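Alpha-fucosidase (Bifidobacterium bifidum, PDB 2EAB) probably hydrolyses terminal alpha-1,2-linked L-fucose from glycans, the chain here being the catalytic region of a longer, probably membrane-bound protein. Local coordinates at residues Gly93-Lys98 / Asn123-Glu128; Leu241-Gln245 / Val300-Ala305; Thr432-Asn436 / Ser815-Ala819; Val543-Lys549 / Ala612-Lys617. All blocks are in the same frame, centred on the assembly; numbering follows the deposited sequence.

Contact 1: residues Gly93-Lys98 / Asn123-Glu128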
# COMPACT_ATOMS: atom_id res chain seq x y z
N GLY A 93 -1.82 2.21 23.95
CA GLY A 93 -0.81 3.26 24.09
C GLY A 93 -1.32 4.57 24.66
O GLY A 93 -0.54 5.51 24.86
N ASN A 94 -2.63 4.68 24.90
CA ASN A 94 -3.19 5.95 25.32
C ASN A 94 -2.71 6.41 26.68
O ASN A 94 -2.66 5.62 27.62
CB ASN A 94 -4.71 5.89 25.28
CG ASN A 94 -5.23 5.65 23.89
OD1 ASN A 94 -5.05 6.48 23.00
ND2 ASN A 94 -5.87 4.51 23.69
N ASN A 95 -2.33 7.68 26.77
CA ASN A 95 -1.84 8.24 28.02
C ASN A 95 -2.80 9.32 28.52
O ASN A 95 -2.83 10.44 28.00
CB ASN A 95 -0.43 8.80 27.83
CG ASN A 95 0.22 9.16 29.15
OD1 ASN A 95 -0.44 9.69 30.05
ND2 ASN A 95 1.52 8.90 29.27
N GLU A 96 -3.57 8.97 29.54
CA GLU A 96 -4.56 9.89 30.10
C GLU A 96 -3.95 11.15 30.70
O GLU A 96 -4.55 12.22 30.65
CB GLU A 96 -5.44 9.17 31.12
CG GLU A 96 -6.20 8.00 30.52
CD GLU A 96 -7.39 7.56 31.35
OE1 GLU A 96 -7.31 7.63 32.59
OE2 GLU A 96 -8.39 7.13 30.74
N THR A 97 -2.75 11.02 31.28
CA THR A 97 -2.08 12.16 31.88
C THR A 97 -1.67 13.19 30.81
O THR A 97 -1.67 14.40 31.07
CB THR A 97 -0.86 11.72 32.71
OG1 THR A 97 -1.29 10.77 33.69
CG2 THR A 97 -0.22 12.90 33.42
N LYS A 98 -1.34 12.71 29.62
CA LYS A 98 -0.98 13.57 28.51
C LYS A 98 -2.22 14.21 27.88
O LYS A 98 -2.26 15.42 27.66
CB LYS A 98 -0.20 12.79 27.45
CG LYS A 98 1.13 12.20 27.94
CD LYS A 98 2.18 13.27 28.19
CE LYS A 98 3.46 12.66 28.73
NZ LYS A 98 4.50 13.71 28.90
N ASN A 123 3.47 17.78 24.80
CA ASN A 123 2.72 16.92 25.73
C ASN A 123 1.71 16.00 25.04
O ASN A 123 1.13 15.13 25.68
CB ASN A 123 2.00 17.74 26.81
CG ASN A 123 2.95 18.51 27.73
OD1 ASN A 123 4.15 18.25 27.76
ND2 ASN A 123 2.40 19.45 28.48
N LEU A 124 1.48 16.19 23.74
CA LEU A 124 0.51 15.36 23.02
C LEU A 124 1.15 14.07 22.54
O LEU A 124 1.45 13.90 21.36
CB LEU A 124 -0.14 16.14 21.87
CG LEU A 124 -1.09 17.26 22.28
CD1 LEU A 124 -1.48 18.06 21.06
CD2 LEU A 124 -2.33 16.73 23.00
N THR A 125 1.38 13.17 23.49
CA THR A 125 2.11 11.93 23.24
C THR A 125 1.45 10.74 23.93
O THR A 125 0.55 10.89 24.76
CB THR A 125 3.58 12.03 23.73
OG1 THR A 125 3.59 12.29 25.13
CG2 THR A 125 4.34 13.12 23.00
N GLY A 126 1.93 9.55 23.56
CA GLY A 126 1.51 8.30 24.18
C GLY A 126 2.46 7.21 23.73
O GLY A 126 3.56 7.50 23.24
N GLY A 127 2.06 5.96 23.93
CA GLY A 127 2.74 4.83 23.31
C GLY A 127 4.17 4.61 23.77
O GLY A 127 5.05 4.32 22.97
N GLU A 128 4.39 4.71 25.08
CA GLU A 128 5.75 4.66 25.62
C GLU A 128 6.34 3.26 25.76
O GLU A 128 7.56 3.11 25.80
CB GLU A 128 5.84 5.38 26.96
CG GLU A 128 5.30 6.81 26.96
CD GLU A 128 3.80 6.90 27.18
OE1 GLU A 128 3.14 5.85 27.39
OE2 GLU A 128 3.26 8.03 27.17
O HOH W 1 0.47 5.59 27.65
O HOH W 2 5.15 14.20 26.14
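Asn-95 ND2 donates to Glu-128 OE2 at 2.9 Å with an N-H...O angle of 165°. The acceptor lies in the amide plane of Asn-95, whereas the amide nitrogen comes from above the carboxylate plane, the two flat groups being turned 76° apart. The backbone closes a second bond, Gly-127 N to Gly-93 O at 2.8 Å, and water 1 lies within hydrogen-bonding distance of both Gly-93 O and Glu-128 OE1. The same Asn-95 amide is an N-cap: its OD1 accepts from Lys-98 N at 3.2 Å and, weakly, from Thr-97 N, at the start of helix 96-99 in the N-terminal domain. With an alanine here, Glu-128 OE2 would probably lose its amide donor and the first turn of the helix its cap. A CB at Gly-126 would clash with Gly-93 O, consistent with the glycine found there. Farther along, Lys-98 bends at chi2 (-70°) and runs its methylenes over the loop, CB lying 3.2 Å from Asn-123 O and CD 3.5 Å from Thr-125 OG1. Water 2 joins Lys-98 NZ to that hydroxyl. From helix 452-463, Tyr-462 OH hydrogen-bonds both Asn-95 N and Thr-125 O.

Contact 2: residues Leu241-Gln245 / Val300-Ala305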
# COMPACT_ATOMS: atom_id res chain seq x y z
N LEU A 241 -0.73 -17.67 20.29
CA LEU A 241 -0.45 -19.05 19.92
C LEU A 241 -0.04 -19.14 18.47
O LEU A 241 -0.61 -18.46 17.62
CB LEU A 241 -1.67 -19.95 20.15
CG LEU A 241 -2.26 -19.98 21.56
CD1 LEU A 241 -3.55 -20.79 21.57
CD2 LEU A 241 -1.27 -20.54 22.56
N TYR A 242 0.95 -19.98 18.18
CA TYR A 242 1.36 -20.22 16.80
C TYR A 242 1.57 -21.70 16.54
O TYR A 242 1.94 -22.46 17.44
CB TYR A 242 2.60 -19.39 16.43
CG TYR A 242 3.85 -19.72 17.23
CD1 TYR A 242 4.72 -20.73 16.82
CD2 TYR A 242 4.17 -19.00 18.38
CE1 TYR A 242 5.88 -21.02 17.55
CE2 TYR A 242 5.32 -19.28 19.11
CZ TYR A 242 6.17 -20.29 18.69
OH TYR A 242 7.29 -20.56 19.43
N ASN A 243 1.34 -22.10 15.30
CA ASN A 243 1.41 -23.50 14.89
C ASN A 243 1.71 -23.55 13.40
O ASN A 243 1.02 -22.92 12.59
CB ASN A 243 0.08 -24.19 15.21
CG ASN A 243 0.11 -25.70 14.97
OD1 ASN A 243 0.25 -26.16 13.83
ND2 ASN A 243 -0.05 -26.47 16.03
N SER A 244 2.76 -24.28 13.04
CA SER A 244 3.04 -24.56 11.64
C SER A 244 3.27 -26.05 11.44
O SER A 244 3.79 -26.74 12.33
CB SER A 244 4.24 -23.75 11.14
OG SER A 244 5.45 -24.21 11.71
N GLN A 245 2.88 -26.54 10.27
CA GLN A 245 3.00 -27.96 9.94
C GLN A 245 3.45 -28.17 8.52
O GLN A 245 3.02 -27.44 7.61
CB GLN A 245 1.67 -28.69 10.19
CG GLN A 245 1.29 -28.74 11.66
CD GLN A 245 -0.06 -29.37 11.91
OE1 GLN A 245 -0.43 -30.37 11.29
NE2 GLN A 245 -0.79 -28.80 12.86
N VAL A 300 -6.11 -24.84 17.52
CA VAL A 300 -5.28 -24.28 16.45
C VAL A 300 -4.55 -25.42 15.73
O VAL A 300 -4.51 -25.47 14.50
CB VAL A 300 -4.27 -23.22 16.96
CG1 VAL A 300 -3.40 -22.71 15.82
CG2 VAL A 300 -5.01 -22.06 17.61
N ASN A 301 -4.01 -26.35 16.52
CA ASN A 301 -3.31 -27.51 15.97
C ASN A 301 -4.19 -28.35 15.03
O ASN A 301 -3.76 -28.73 13.94
CB ASN A 301 -2.75 -28.37 17.10
CG ASN A 301 -1.94 -29.53 16.58
OD1 ASN A 301 -0.86 -29.34 16.01
ND2 ASN A 301 -2.45 -30.74 16.76
N THR A 302 -5.42 -28.62 15.46
CA THR A 302 -6.39 -29.38 14.67
C THR A 302 -6.71 -28.64 13.37
O THR A 302 -6.77 -29.25 12.30
CB THR A 302 -7.67 -29.63 15.50
OG1 THR A 302 -7.33 -30.39 16.66
CG2 THR A 302 -8.73 -30.39 14.69
N ARG A 303 -6.87 -27.32 13.48
CA ARG A 303 -7.19 -26.48 12.33
C ARG A 303 -6.09 -26.51 11.27
O ARG A 303 -6.37 -26.71 10.09
CB ARG A 303 -7.47 -25.05 12.81
CG ARG A 303 -7.73 -24.05 11.70
CD ARG A 303 -8.49 -22.84 12.19
NE ARG A 303 -7.81 -22.04 13.22
CZ ARG A 303 -6.92 -21.08 12.99
NH1 ARG A 303 -6.53 -20.81 11.75
NH2 ARG A 303 -6.42 -20.39 14.00
N VAL A 304 -4.85 -26.31 11.70
CA VAL A 304 -3.71 -26.32 10.79
C VAL A 304 -3.52 -27.71 10.17
O VAL A 304 -3.24 -27.83 8.98
CB VAL A 304 -2.42 -25.83 11.48
CG1 VAL A 304 -1.22 -25.98 10.56
CG2 VAL A 304 -2.58 -24.37 11.91
N ALA A 305 -3.70 -28.76 10.98
CA ALA A 305 -3.60 -30.14 10.49
C ALA A 305 -4.59 -30.42 9.37
O ALA A 305 -4.25 -31.09 8.39
CB ALA A 305 -3.80 -31.13 11.64
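Asn-243 and Gln-245 reach from strand 241-250 to Asn-301 on helix 297-314 through a small network of amides. Asn-243 ND2 donates to Asn-301 OD1 at 3.0 Å, meeting a lone pair in the carbonyl plane although the two amide planes stand 54° apart. Gln-245 NE2 makes two bonds: one along its own strand to Asn-243 OD1 (3.0 Å, nearly straight), the other across to the backbone O of Asn-301 at 3.2 Å, again on a lone pair. Both acceptors lie close to the Gln-245 amide plane, which fixes the rotation of that group. Asn-301 O therefore has two donors, taking also the helical bond from Ala-305 N. With its CG anti to the backbone N (chi1 -176°), the Asn-301 side chain brings its oxygen round to the strand.

Van der Waals contacts fill the rest. The apolar pair is Leu-241 CD1 with Val-300 CG2, at 4.4 Å. Val-300 CG1 lies 3.8 Å from Asn-243 CB, and Val-304 CB sits 3.6 Å from Asn-243 OD1, those side chains passing in opposite directions. Ala-305 CB closes the end at 3.5 Å from Gln-245 OE1.

Val-304 also touches strand 273-282. The short segments' axes approach to 8.3 Å and are inclined by 29°, so the helix runs roughly along strand 241-250: an alpha-helix on one face of an antiparallel sheet of the N-terminal domain, whose family belongs to the galactose mutarotase-like clan.

Contact 3: residues Thr432-Asn436 / Ser815-Ala819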
# COMPACT_ATOMS: atom_id res chain seq x y z
N THR A 432 -4.22 -0.16 -6.22
CA THR A 432 -5.10 -1.30 -6.04
C THR A 432 -6.34 -1.26 -6.94
O THR A 432 -6.78 -2.29 -7.43
CB THR A 432 -5.52 -1.41 -4.56
OG1 THR A 432 -4.37 -1.17 -3.74
CG2 THR A 432 -6.11 -2.78 -4.25
N TYR A 433 -6.88 -0.06 -7.14
CA TYR A 433 -8.08 0.07 -7.96
C TYR A 433 -7.76 0.33 -9.43
O TYR A 433 -8.31 -0.34 -10.31
CB TYR A 433 -8.97 1.18 -7.40
CG TYR A 433 -9.20 1.07 -5.91
CD1 TYR A 433 -10.02 0.09 -5.38
CD2 TYR A 433 -8.56 1.96 -5.03
CE1 TYR A 433 -10.22 -0.02 -4.02
CE2 TYR A 433 -8.76 1.86 -3.66
CZ TYR A 433 -9.59 0.88 -3.17
OH TYR A 433 -9.80 0.78 -1.81
N SER A 434 -6.86 1.27 -9.69
CA SER A 434 -6.53 1.64 -11.07
C SER A 434 -5.89 0.47 -11.82
O SER A 434 -6.08 0.33 -13.04
CB SER A 434 -5.64 2.88 -11.12
OG SER A 434 -4.38 2.63 -10.52
N ALA A 435 -5.15 -0.38 -11.10
CA ALA A 435 -4.55 -1.56 -11.70
C ALA A 435 -5.43 -2.81 -11.60
O ALA A 435 -4.94 -3.93 -11.73
CB ALA A 435 -3.15 -1.82 -11.13
N ASN A 436 -6.73 -2.61 -11.39
CA ASN A 436 -7.74 -3.68 -11.51
C ASN A 436 -7.54 -4.81 -10.50
O ASN A 436 -7.53 -5.99 -10.85
CB ASN A 436 -7.77 -4.22 -12.95
CG ASN A 436 -9.14 -4.74 -13.36
OD1 ASN A 436 -9.98 -5.07 -12.53
ND2 ASN A 436 -9.36 -4.81 -14.67
N SER A 815 -4.05 -2.48 -21.46
CA SER A 815 -5.43 -2.93 -21.35
C SER A 815 -5.72 -3.30 -19.91
O SER A 815 -4.83 -3.77 -19.18
CB SER A 815 -5.70 -4.11 -22.28
OG SER A 815 -4.90 -5.23 -21.96
N GLY A 816 -6.95 -3.06 -19.49
CA GLY A 816 -7.42 -3.53 -18.20
C GLY A 816 -7.28 -2.58 -17.02
O GLY A 816 -7.53 -2.98 -15.89
N LEU A 817 -6.86 -1.34 -17.27
CA LEU A 817 -6.86 -0.35 -16.19
C LEU A 817 -8.29 0.01 -15.83
O LEU A 817 -9.21 -0.25 -16.61
CB LEU A 817 -6.08 0.90 -16.59
CG LEU A 817 -4.62 0.69 -16.99
CD1 LEU A 817 -3.94 2.02 -17.25
CD2 LEU A 817 -3.84 -0.11 -15.94
N VAL A 818 -8.49 0.59 -14.65
CA VAL A 818 -9.83 0.96 -14.22
C VAL A 818 -9.88 2.44 -13.89
O VAL A 818 -8.97 2.98 -13.23
CB VAL A 818 -10.31 0.11 -13.01
CG1 VAL A 818 -11.78 0.37 -12.71
CG2 VAL A 818 -10.11 -1.37 -13.27
N ALA A 819 -10.93 3.09 -14.38
CA ALA A 819 -11.22 4.49 -14.09
C ALA A 819 -12.38 4.60 -13.12
O ALA A 819 -13.28 3.75 -13.07
CB ALA A 819 -11.55 5.23 -15.38
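Asn-436 and Val-818 meet through their first torsions: with CG roughly anti to the backbone N (chi1 -150°), Asn-436 turns its amide toward Gly-816; at Val-818, CG1 is anti to the backbone N and CG2, beside that N, rests on the amide. The amide belongs to the last residue of a type I beta turn, Tyr-433 to Asn-436, in the catalytic domain; its partner is strand 812-819 of the C-terminal antiparallel sheet, at a G1 beta bulge where Gly-816 and Leu-817 both face Val-825. The positive phi of Gly-816 would jam a CB against the preceding carbonyl, consistent with glycine at this place.

Two bonds tie turn to strand. Val-818 N donates to Ser-434 O at 2.9 Å, tilted 31° from the carbonyl plane, and Asn-436 ND2 donates to Gly-816 O, also at 2.9 Å. A leucine in place of Asn-436 would probably leave Gly-816 O without this donor and unfasten the end of the turn from the bulge.

Two CA-H...O contacts run in opposite senses: Leu-817 CA to Ser-434 O at 3.3 Å, and Ser-434 CA to Val-818 O at 3.5 Å. The turn has further partners: Ser-434 OG bonds Asp-777 on helix 767-780, Tyr-433 OH bonds the backbone O of Asn-514, and Arg-333 NH1 hydrogen-bonds the backbone O of Asn-436. Across the amide, Val-818 CG2 lies 3.5 Å from Asn-436 CG, while Val-818 CB sits 3.4 Å from Tyr-433 O.

Contact 4: residues Val543-Lys549 / Ala612-Lys617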
# COMPACT_ATOMS: atom_id res chain seq x y z
N VAL A 543 -15.45 17.98 12.62
CA VAL A 543 -16.31 19.16 12.73
C VAL A 543 -16.53 19.58 14.19
O VAL A 543 -16.44 20.76 14.53
CB VAL A 543 -17.67 18.95 12.01
CG1 VAL A 543 -18.70 20.01 12.43
CG2 VAL A 543 -17.47 18.94 10.50
N ASN A 544 -16.83 18.60 15.04
CA ASN A 544 -17.25 18.89 16.41
C ASN A 544 -16.13 19.03 17.43
O ASN A 544 -16.30 19.73 18.44
CB ASN A 544 -18.26 17.85 16.88
CG ASN A 544 -19.60 18.02 16.21
OD1 ASN A 544 -20.41 18.86 16.62
ND2 ASN A 544 -19.83 17.26 15.16
N TYR A 545 -14.98 18.40 17.17
CA TYR A 545 -13.90 18.38 18.15
C TYR A 545 -12.58 19.00 17.69
O TYR A 545 -11.87 19.60 18.50
CB TYR A 545 -13.67 16.96 18.65
CG TYR A 545 -14.88 16.37 19.32
CD1 TYR A 545 -15.11 16.57 20.67
CD2 TYR A 545 -15.80 15.62 18.59
CE1 TYR A 545 -16.23 16.04 21.29
CE2 TYR A 545 -16.93 15.08 19.20
CZ TYR A 545 -17.13 15.30 20.55
OH TYR A 545 -18.23 14.76 21.17
N MET A 546 -12.25 18.85 16.41
CA MET A 546 -10.91 19.19 15.93
C MET A 546 -10.75 20.57 15.30
O MET A 546 -9.73 21.23 15.50
CB MET A 546 -10.39 18.11 14.97
CG MET A 546 -10.37 16.70 15.56
SD MET A 546 -9.27 16.50 16.97
CE MET A 546 -7.67 16.63 16.18
N LEU A 547 -11.74 20.99 14.52
CA LEU A 547 -11.66 22.27 13.81
C LEU A 547 -11.86 23.46 14.73
O LEU A 547 -12.65 23.39 15.67
CB LEU A 547 -12.68 22.33 12.67
CG LEU A 547 -12.51 21.31 11.54
CD1 LEU A 547 -13.60 21.47 10.50
CD2 LEU A 547 -11.13 21.43 10.91
N HIS A 548 -11.15 24.55 14.46
CA HIS A 548 -11.41 25.81 15.15
C HIS A 548 -11.22 26.97 14.19
O HIS A 548 -10.64 26.82 13.13
CB HIS A 548 -10.56 25.94 16.44
CG HIS A 548 -9.16 26.44 16.23
ND1 HIS A 548 -8.43 26.99 17.26
CD2 HIS A 548 -8.35 26.45 15.15
CE1 HIS A 548 -7.23 27.35 16.81
NE2 HIS A 548 -7.16 27.02 15.53
N LYS A 549 -11.76 28.13 14.57
CA LYS A 549 -11.47 29.36 13.84
C LYS A 549 -10.03 29.74 14.14
O LYS A 549 -9.63 29.85 15.30
CB LYS A 549 -12.42 30.48 14.27
CG LYS A 549 -12.04 31.84 13.70
CD LYS A 549 -13.06 32.91 14.05
CE LYS A 549 -12.63 34.28 13.51
NZ LYS A 549 -12.42 34.29 12.03
N ALA A 612 -16.74 30.97 10.15
CA ALA A 612 -15.86 30.34 11.13
C ALA A 612 -16.28 30.69 12.56
O ALA A 612 -15.95 29.96 13.49
CB ALA A 612 -14.41 30.73 10.87
N ASP A 613 -17.01 31.79 12.71
CA ASP A 613 -17.58 32.17 14.01
C ASP A 613 -18.59 31.14 14.53
O ASP A 613 -18.87 31.10 15.73
CB ASP A 613 -18.26 33.54 13.92
CG ASP A 613 -17.26 34.68 13.80
OD1 ASP A 613 -16.07 34.50 14.14
OD2 ASP A 613 -17.68 35.78 13.38
N ASN A 614 -19.12 30.30 13.64
CA ASN A 614 -20.08 29.26 14.02
C ASN A 614 -19.46 28.17 14.90
O ASN A 614 -20.18 27.35 15.46
CB ASN A 614 -20.70 28.61 12.78
CG ASN A 614 -21.50 29.59 11.93
OD1 ASN A 614 -21.72 30.74 12.32
ND2 ASN A 614 -21.94 29.13 10.76
N TRP A 615 -18.13 28.16 15.00
CA TRP A 615 -17.41 27.16 15.78
C TRP A 615 -17.08 27.61 17.21
O TRP A 615 -16.37 26.91 17.93
CB TRP A 615 -16.16 26.68 15.03
CG TRP A 615 -16.45 25.51 14.16
CD1 TRP A 615 -16.17 24.19 14.43
CD2 TRP A 615 -17.12 25.52 12.89
NE1 TRP A 615 -16.62 23.40 13.40
CE2 TRP A 615 -17.20 24.18 12.44
CE3 TRP A 615 -17.65 26.54 12.08
CZ2 TRP A 615 -17.79 23.83 11.22
CZ3 TRP A 615 -18.24 26.19 10.86
CH2 TRP A 615 -18.30 24.85 10.45
N ALA A 616 -17.63 28.75 17.62
CA ALA A 616 -17.36 29.30 18.95
C ALA A 616 -17.72 28.31 20.04
O ALA A 616 -18.80 27.71 20.01
CB ALA A 616 -18.10 30.62 19.15
N LYS A 617 -16.81 28.12 20.99
CA LYS A 617 -17.01 27.20 22.11
C LYS A 617 -16.79 27.89 23.45
O LYS A 617 -16.08 28.89 23.53
CB LYS A 617 -16.04 26.01 22.00
CG LYS A 617 -16.37 25.04 20.89
CD LYS A 617 -15.31 23.95 20.76
CE LYS A 617 -15.66 22.99 19.64
NZ LYS A 617 -14.60 21.98 19.38
O HOH W 3 -14.66 21.65 16.56
O HOH W 4 -12.56 23.76 18.43
O HOH W 5 -14.97 34.15 10.93
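Trp-615 lies against the end of helix 525-546 and makes the close part of this contact. Its NE1 donates to Val-543 O at 2.9 Å, the acceptor lying at the ring edge near its plane and offering an in-plane lone pair. Val-543 CG1 reaches CZ2 of the same indole at 4.1 Å, and Leu-547 CB comes to 4.3 Å from its CD1. Phe-623 meets the Trp-615 ring edge to face, and Leu-558 and helix 632-639 pack on it too.

The indole thus sits where the helix finishes in a wider pi-type turn at 543-546 before Leu-547 leaves helical geometry and the chain enters strand 548-549, edge of a small antiparallel sheet in the catalytic domain. Lys-617 serves the carbonyls at this C-terminal end, one directly and two through water, its chain extended beyond CG (chi2 175°). Its NZ donates to Asn-544 O at 3.0 Å from above the carbonyl plane, and the helix end probably favours its charge.

Beyond that bond the contact turns watery. Water 3 links Lys-617 NZ to Val-543 O and Leu-547 O, and water 4 gives Leu-547 O a second donor. At the other end, Lys-549 CG touches Ala-612 CB at 3.9 Å and runs alongside Asp-613. Their charged ends stop short of a salt bridge, NZ to OD1 being 4.2 Å; water 5 accepts from Lys-549 NZ and donates only weakly to Asp-613 OD1.

How the contacts relate
The four contacts are spread over the chain, and none touches another. Contacts 1 and 4 come nearest, with about 8 Å between closest atoms and 24 Å between centres. Helix 103-113 bridges them: Leu-105 touches both Leu-124 of contact 1 and Met-546 of contact 4. Contact 2 is remote, its centre 52 Å from that of contact 4. The centre of contact 3 lies about 15 Å from that of the chain; this contact joins catalytic and C-terminal domains, and the sequence of contact 4 falls between its two segments. Only contact 3 approaches an annotated site: the Tyr-433 side chain is about 7 Å from that of Glu-520, which binds calcium in another structure of this protein.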